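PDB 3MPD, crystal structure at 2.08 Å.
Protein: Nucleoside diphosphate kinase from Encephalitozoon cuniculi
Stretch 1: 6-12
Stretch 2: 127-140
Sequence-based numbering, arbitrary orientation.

Stretch 1 6-12: ERTFIMI
Stretch 2, residues 127-140: AEKEIKLWIGDDVQ

Residues 7-12 form a β-strand, with phi between -79° and -142° and psi between 122° and 160°. Residues 127-134 continue a helix that begins earlier in the chain, with backbone hydrogen bonds such as Ile-131 N to Ala-127 O (2.8 Å) and Trp-134 N to Glu-130 O (2.9 Å). The two axes approach to 7.1 Å, and their N-to-C directions differ by 56°, so the helix runs obliquely across the strand. The register is set where Thr-8 CA lies 5.1 Å from Ala-127 CA. At this point Ala-127 directs its CB toward the strand, 3.5 Å from Arg-7 O and 4.0 Å from Thr-8 CA. The contact buries 559 Å² in total. Strand alternation is evident, with Phe-9 and Met-11 directed toward the helix and Thr-8 and Ile-10 away.

The charged pairing is a two-pronged salt bridge. Arg-7 NH2 donates to Glu-128 OE1 (2.7 Å, 159°) and Arg-7 NE to Glu-128 OE2 (2.9 Å, 173°), placing the carboxylate at the edge of the guanidinium. Arg-7 has chi1 34°, between wells, chi2 t and chi3 -137°; Glu-128 folds back with chi1 m, chi2 m and chi3 -58°. Ile-131 (m, t) covers one guanidinium face, its CD1 3.7 Å from Arg-7 NE, while Val-139 CB lies 3.8 Å from Arg-7 NH1.

Two waters extend this polar network. Water 1 donates to Arg-7 O (2.6 Å) and Glu-128 OE2 (2.7 Å), tying the strand backbone to the carboxylate. Water 2 accepts from Arg-7 NH1 (3.3 Å) and Val-139 N (3.0 Å), linking the guanidinium to the segment beyond the helix.

Aromatic packing dominates farther along the strand. Phe-9 (chi1 t, chi2 70°) and the five-membered ring of Trp-134 (chi1 m, chi2 93°) form an offset stack: centroids are 4.5 Å apart, planes meet at 15°, and Phe-9 CZ reaches Trp-134 CG at 3.4 Å. Met-11, extended through t, t and then p, sets its sulfur over the same indole. Met-11 SD is 3.9 Å from the centroid of the six-membered ring, 14° off the normal, and 3.8 Å from Trp-134 CZ2. Aliphatic groups also line Phe-9, with Phe-9 CB 4.1 Å from Ile-131 CG1 and Phe-9 CE1 4.1 Å from Ile-135 CG1 (Ile-135 m, m), and Glu-130 O lies over one face of the ring.

Gly-136 then leaves helical geometry at phi 138°, psi -179°, where a CB would jam against the preceding carbonyl oxygen. Beyond it, the chain brings Val-139 (chi1 t) back toward Arg-7.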

# COMPACT_ATOMS: atom_id res chain seq x y z
N GLU A 6 12.19 -11.96 -10.49
CA GLU A 6 11.51 -12.79 -9.48
C GLU A 6 10.47 -11.96 -8.70
O GLU A 6 10.66 -10.75 -8.50
CB GLU A 6 12.57 -13.38 -8.55
CG GLU A 6 12.10 -14.31 -7.46
CD GLU A 6 13.28 -14.99 -6.75
OE1 GLU A 6 14.01 -15.76 -7.40
OE2 GLU A 6 13.48 -14.75 -5.54
N ARG A 7 9.38 -12.59 -8.29
CA ARG A 7 8.42 -11.91 -7.40
C ARG A 7 8.07 -12.68 -6.12
O ARG A 7 8.26 -13.90 -6.05
CB ARG A 7 7.15 -11.56 -8.15
CG ARG A 7 6.80 -12.56 -9.17
CD ARG A 7 5.69 -12.07 -10.05
NE ARG A 7 4.77 -13.17 -10.23
CZ ARG A 7 3.54 -13.06 -10.71
NH1 ARG A 7 3.07 -11.87 -11.08
NH2 ARG A 7 2.79 -14.14 -10.81
N THR A 8 7.56 -11.96 -5.11
CA THR A 8 7.23 -12.56 -3.82
C THR A 8 5.96 -11.96 -3.25
O THR A 8 5.62 -10.80 -3.54
CB THR A 8 8.42 -12.46 -2.81
OG1 THR A 8 8.16 -13.29 -1.66
CG2 THR A 8 8.70 -11.02 -2.37
N PHE A 9 5.24 -12.76 -2.47
CA PHE A 9 3.99 -12.33 -1.89
C PHE A 9 4.23 -11.93 -0.44
O PHE A 9 4.75 -12.72 0.34
CB PHE A 9 2.92 -13.43 -1.98
CG PHE A 9 1.61 -13.03 -1.39
CD1 PHE A 9 0.82 -12.07 -2.03
CD2 PHE A 9 1.18 -13.57 -0.19
CE1 PHE A 9 -0.38 -11.65 -1.49
CE2 PHE A 9 -0.04 -13.18 0.37
CZ PHE A 9 -0.82 -12.20 -0.28
N ILE A 10 3.86 -10.71 -0.11
CA ILE A 10 4.10 -10.16 1.23
C ILE A 10 2.76 -9.71 1.77
O ILE A 10 2.08 -8.89 1.16
CB ILE A 10 5.03 -8.94 1.18
CG1 ILE A 10 6.36 -9.25 0.45
CG2 ILE A 10 5.29 -8.39 2.61
CD1 ILE A 10 7.27 -10.37 1.12
N MET A 11 2.40 -10.18 2.96
CA MET A 11 1.11 -9.82 3.53
C MET A 11 1.29 -9.35 4.95
O MET A 11 1.82 -10.10 5.80
CB MET A 11 0.17 -11.03 3.43
CG MET A 11 -1.21 -10.81 4.04
SD MET A 11 -2.29 -12.25 3.73
CE MET A 11 -1.33 -13.62 4.40
N ILE A 12 0.84 -8.13 5.22
CA ILE A 12 0.85 -7.60 6.58
C ILE A 12 -0.34 -8.18 7.33
O ILE A 12 -1.50 -8.01 6.88
CB ILE A 12 0.81 -6.06 6.62
CG1 ILE A 12 1.95 -5.47 5.79
CG2 ILE A 12 0.78 -5.54 8.11
CD1 ILE A 12 2.02 -3.91 5.83
N ALA A 127 5.31 -18.48 -3.73
CA ALA A 127 4.99 -17.11 -4.15
C ALA A 127 3.98 -17.06 -5.30
O ALA A 127 3.04 -16.25 -5.28
CB ALA A 127 6.25 -16.41 -4.56
N GLU A 128 4.18 -17.89 -6.32
CA GLU A 128 3.27 -17.92 -7.49
C GLU A 128 1.86 -18.39 -7.12
O GLU A 128 0.87 -17.77 -7.50
CB GLU A 128 3.87 -18.78 -8.61
CG GLU A 128 5.12 -18.13 -9.23
CD GLU A 128 4.86 -16.71 -9.74
OE1 GLU A 128 3.97 -16.53 -10.61
OE2 GLU A 128 5.57 -15.77 -9.28
N LYS A 129 1.79 -19.46 -6.33
CA LYS A 129 0.52 -19.94 -5.78
C LYS A 129 -0.18 -18.86 -4.94
O LYS A 129 -1.38 -18.65 -5.10
CB LYS A 129 0.73 -21.24 -4.96
CG LYS A 129 -0.46 -21.63 -4.07
CD LYS A 129 -0.11 -22.74 -3.09
CE LYS A 129 -0.93 -22.60 -1.81
NZ LYS A 129 -1.10 -23.89 -1.12
N GLU A 130 0.56 -18.21 -4.04
CA GLU A 130 -0.01 -17.18 -3.16
C GLU A 130 -0.48 -15.95 -3.95
O GLU A 130 -1.55 -15.43 -3.68
CB GLU A 130 0.97 -16.78 -2.04
CG GLU A 130 1.21 -17.91 -1.00
CD GLU A 130 2.49 -17.71 -0.17
OE1 GLU A 130 3.12 -16.62 -0.23
OE2 GLU A 130 2.85 -18.67 0.58
N ILE A 131 0.33 -15.50 -4.91
CA ILE A 131 -0.09 -14.39 -5.78
C ILE A 131 -1.42 -14.69 -6.50
O ILE A 131 -2.34 -13.85 -6.46
CB ILE A 131 1.02 -13.98 -6.76
CG1 ILE A 131 2.18 -13.34 -5.98
CG2 ILE A 131 0.48 -13.02 -7.83
CD1 ILE A 131 3.48 -13.29 -6.73
N LYS A 132 -1.54 -15.87 -7.12
CA LYS A 132 -2.78 -16.25 -7.82
C LYS A 132 -3.95 -16.43 -6.85
O LYS A 132 -5.09 -16.15 -7.19
CB LYS A 132 -2.59 -17.54 -8.65
CG LYS A 132 -1.54 -17.43 -9.77
CD LYS A 132 -1.34 -18.79 -10.47
CE LYS A 132 0.14 -18.99 -10.84
NZ LYS A 132 0.49 -20.46 -10.79
N LEU A 133 -3.66 -16.89 -5.64
CA LEU A 133 -4.69 -17.09 -4.63
C LEU A 133 -5.27 -15.76 -4.12
O LEU A 133 -6.49 -15.59 -4.07
CB LEU A 133 -4.11 -17.89 -3.46
CG LEU A 133 -5.05 -18.32 -2.35
CD1 LEU A 133 -6.21 -19.22 -2.88
CD2 LEU A 133 -4.23 -19.01 -1.26
N TRP A 134 -4.40 -14.81 -3.78
CA TRP A 134 -4.81 -13.56 -3.15
C TRP A 134 -5.05 -12.37 -4.08
O TRP A 134 -5.87 -11.50 -3.77
CB TRP A 134 -3.76 -13.13 -2.12
CG TRP A 134 -3.64 -14.01 -0.94
CD1 TRP A 134 -2.77 -15.07 -0.79
CD2 TRP A 134 -4.38 -13.92 0.26
NE1 TRP A 134 -2.93 -15.63 0.44
CE2 TRP A 134 -3.91 -14.95 1.12
CE3 TRP A 134 -5.39 -13.07 0.72
CZ2 TRP A 134 -4.42 -15.14 2.40
CZ3 TRP A 134 -5.90 -13.26 1.98
CH2 TRP A 134 -5.41 -14.30 2.81
N ILE A 135 -4.29 -12.30 -5.17
CA ILE A 135 -4.25 -11.11 -6.03
C ILE A 135 -4.91 -11.38 -7.38
O ILE A 135 -5.79 -10.62 -7.80
CB ILE A 135 -2.80 -10.60 -6.28
CG1 ILE A 135 -2.07 -10.38 -4.97
CG2 ILE A 135 -2.81 -9.33 -7.12
CD1 ILE A 135 -2.60 -9.21 -4.16
N GLY A 136 -4.48 -12.43 -8.07
CA GLY A 136 -5.06 -12.80 -9.37
C GLY A 136 -3.98 -13.21 -10.35
O GLY A 136 -2.79 -13.22 -10.02
N ASP A 137 -4.39 -13.55 -11.57
CA ASP A 137 -3.45 -14.05 -12.58
C ASP A 137 -2.95 -12.94 -13.50
O ASP A 137 -2.15 -13.21 -14.41
CB ASP A 137 -4.06 -15.16 -13.45
CG ASP A 137 -5.47 -15.51 -13.05
OD1 ASP A 137 -5.66 -16.03 -11.93
OD2 ASP A 137 -6.38 -15.28 -13.87
N ASP A 138 -3.42 -11.71 -13.30
CA ASP A 138 -3.09 -10.64 -14.25
C ASP A 138 -2.31 -9.45 -13.66
O ASP A 138 -2.47 -8.32 -14.15
CB ASP A 138 -4.34 -10.20 -15.03
N VAL A 139 -1.47 -9.70 -12.64
CA VAL A 139 -0.59 -8.64 -12.06
C VAL A 139 0.20 -8.00 -13.19
O VAL A 139 0.92 -8.67 -13.95
CB VAL A 139 0.38 -9.15 -10.95
CG1 VAL A 139 1.38 -8.06 -10.54
CG2 VAL A 139 -0.38 -9.63 -9.75
N GLN A 140 0.04 -6.69 -13.32
CA GLN A 140 0.65 -6.03 -14.47
C GLN A 140 2.12 -5.70 -14.20
O GLN A 140 2.51 -5.44 -13.03
CB GLN A 140 -0.18 -4.82 -14.93
CG GLN A 140 -1.55 -5.20 -15.59
CD GLN A 140 -1.38 -6.01 -16.88
OE1 GLN A 140 -0.75 -5.55 -17.83
NE2 GLN A 140 -1.95 -7.22 -16.90
O HOH W 1 7.96 -15.54 -8.07
O HOH W 2 0.03 -12.30 -12.17